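Local coordinates for protein putative antitoxin HigA3 (Mycobacterium tuberculosis H37Rv, PDB 6LTZ) that binds DNA and is the putative antitoxin of a type II toxin-antitoxin system, whose cognate toxin would be HigB3, at residues A[40-45]-A[69-74]. Sequence-based numbering, arbitrary orientation.
Sequences RLAEIR and KLESGD
Arg-40, at the N-cap position of helix 41-47, brings its CG to 3.7 Å from Glu-71 O, near the end of helix 64-72. Its backbone N donates to the anti lone pair of Glu-43 OE1, a bond bent to 140° that links the N-cap residue to the first turn. The closest CA pair of the two segments is Leu-41 with Glu-71, at 5.1 Å. The CG of Leu-41 is anti to the carbonyl carbon, and CD1 reaches 3.4 Å from Leu-70 O and also meets Leu-70 CB; Leu-83 of helix 80-89 packs on the same leucine. Ala-42 CB lies over one face of the Glu-71 carboxylate, 3.7 Å from OE2. Arg-45, CG anti to its backbone N and chain bent at chi3 (57°), turns its guanidinium side-on to Glu-71, whose chain is extended beyond CG. Arg-45 NE donates to Glu-71 OE1 (2.6 Å) and Arg-45 NH2 to Glu-71 OE2 (2.8 Å), both nearly straight and both on syn lone pairs; guanidinium and carboxylate are nearly coplanar, 6° apart. Tyr-86 OH also bonds OE1, Gln-53 NE2 bonds OE2, and Ala-51 O takes Arg-45 NH1. Each carboxylate oxygen thus has at least two partners, which fixes its rotation and probably favours the ionised state. Through this one buried charge, helix 41-47, both ends of the predicted helix-turn-helix (Gln-53 and Glu-71) and helix 80-89 are joined.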
loop_
_atom_site.group_PDB
_atom_site.type_symbol
_atom_site.label_atom_id
_atom_site.label_comp_id
_atom_site.label_asym_id
_atom_site.label_seq_id
_atom_site.Cartn_x
_atom_site.Cartn_y
_atom_site.Cartn_z
ATOM N N ARG A 40 8.436 5.632 10.219
ATOM C CA ARG A 40 7.552 6.790 10.102
ATOM C C ARG A 40 7.599 7.463 8.710
ATOM O O ARG A 40 8.657 7.514 8.081
ATOM C CB ARG A 40 7.939 7.810 11.180
ATOM C CG ARG A 40 6.849 8.214 12.136
ATOM C CD ARG A 40 7.046 7.605 13.531
ATOM N NE ARG A 40 8.374 7.852 14.093
ATOM C CZ ARG A 40 8.820 7.299 15.218
ATOM N NH1 ARG A 40 8.037 6.480 15.905
ATOM N NH2 ARG A 40 10.043 7.564 15.661
ATOM N N LEU A 41 6.476 7.999 8.231
ATOM C CA LEU A 41 6.504 8.739 6.968
ATOM C C LEU A 41 7.360 9.997 7.110
ATOM O O LEU A 41 8.081 10.374 6.189
ATOM C CB LEU A 41 5.093 9.106 6.518
ATOM C CG LEU A 41 4.210 7.943 6.060
ATOM C CD1 LEU A 41 2.803 8.422 5.746
ATOM C CD2 LEU A 41 4.812 7.240 4.856
ATOM N N ALA A 42 7.283 10.629 8.277
ATOM C CA ALA A 42 8.030 11.854 8.553
ATOM C C ALA A 42 9.542 11.665 8.403
ATOM O O ALA A 42 10.228 12.544 7.880
ATOM C CB ALA A 42 7.700 12.357 9.944
ATOM N N GLU A 43 10.046 10.524 8.870
ATOM C CA GLU A 43 11.461 10.162 8.740
ATOM C C GLU A 43 11.921 10.266 7.297
ATOM O O GLU A 43 12.970 10.839 6.988
ATOM C CB GLU A 43 11.699 8.734 9.234
ATOM C CG GLU A 43 12.297 8.607 10.619
ATOM C CD GLU A 43 12.458 7.155 11.037
ATOM O OE1 GLU A 43 11.437 6.439 11.115
ATOM O OE2 GLU A 43 13.609 6.725 11.265
ATOM N N ILE A 44 11.111 9.672 6.430
ATOM C CA ILE A 44 11.321 9.669 4.995
ATOM C C ILE A 44 11.374 11.091 4.439
ATOM O O ILE A 44 12.318 11.455 3.741
ATOM C CB ILE A 44 10.202 8.865 4.299
ATOM C CG1 ILE A 44 10.292 7.393 4.700
ATOM C CG2 ILE A 44 10.269 9.007 2.803
ATOM C CD1 ILE A 44 9.115 6.559 4.258
ATOM N N ARG A 45 10.364 11.890 4.768
ATOM C CA ARG A 45 10.285 13.270 4.296
ATOM C C ARG A 45 11.534 14.058 4.677
ATOM O O ARG A 45 12.142 14.718 3.836
ATOM C CB ARG A 45 9.031 13.959 4.850
ATOM C CG ARG A 45 8.932 15.441 4.495
ATOM C CD ARG A 45 7.554 16.020 4.802
ATOM N NE ARG A 45 7.172 15.859 6.203
ATOM C CZ ARG A 45 7.665 16.583 7.204
ATOM N NH1 ARG A 45 8.575 17.518 6.964
ATOM N NH2 ARG A 45 7.254 16.363 8.447
ATOM N N LYS A 69 -1.974 13.662 10.324
ATOM C CA LYS A 69 -2.469 12.351 10.730
ATOM C C LYS A 69 -1.745 11.232 9.992
ATOM O O LYS A 69 -1.539 10.154 10.542
ATOM C CB LYS A 69 -3.975 12.239 10.500
ATOM C CG LYS A 69 -4.798 13.337 11.160
ATOM C CD LYS A 69 -6.260 13.283 10.729
ATOM C CE LYS A 69 -6.440 12.495 9.433
ATOM N NZ LYS A 69 -7.645 12.920 8.667
ATOM N N LEU A 70 -1.353 11.494 8.749
ATOM C CA LEU A 70 -0.587 10.531 7.966
ATOM C C LEU A 70 0.751 10.213 8.616
ATOM O O LEU A 70 1.161 9.054 8.697
ATOM C CB LEU A 70 -0.341 11.060 6.549
ATOM C CG LEU A 70 -1.310 10.668 5.440
ATOM C CD1 LEU A 70 -0.758 11.110 4.092
ATOM C CD2 LEU A 70 -1.541 9.173 5.461
ATOM N N GLU A 71 1.438 11.254 9.071
ATOM C CA GLU A 71 2.793 11.098 9.575
ATOM C C GLU A 71 2.820 10.689 11.039
ATOM O O GLU A 71 3.825 10.176 11.527
ATOM C CB GLU A 71 3.584 12.393 9.379
ATOM C CG GLU A 71 3.791 12.760 7.922
ATOM C CD GLU A 71 4.723 13.942 7.744
ATOM O OE1 GLU A 71 5.148 14.195 6.593
ATOM O OE2 GLU A 71 5.029 14.615 8.752
ATOM N N SER A 72 1.714 10.916 11.739
ATOM C CA SER A 72 1.657 10.619 13.165
ATOM C C SER A 72 0.865 9.349 13.432
ATOM O O SER A 72 1.350 8.425 14.087
ATOM C CB SER A 72 1.038 11.788 13.936
ATOM O OG SER A 72 -0.345 11.916 13.650
ATOM N N GLY A 73 -0.357 9.310 12.913
ATOM C CA GLY A 73 -1.277 8.230 13.204
ATOM C C GLY A 73 -0.902 6.892 12.602
ATOM O O GLY A 73 0.116 6.748 11.928
ATOM N N ASP A 74 -1.745 5.904 12.864
ATOM C CA ASP A 74 -1.578 4.570 12.314
ATOM C C ASP A 74 -2.130 4.511 10.890
ATOM O O ASP A 74 -3.213 5.030 10.612
ATOM C CB ASP A 74 -2.264 3.552 13.223
ATOM C CG ASP A 74 -2.669 2.302 12.495
ATOM O OD1 ASP A 74 -1.784 1.489 12.152
ATOM O OD2 ASP A 74 -3.886 2.135 12.279
#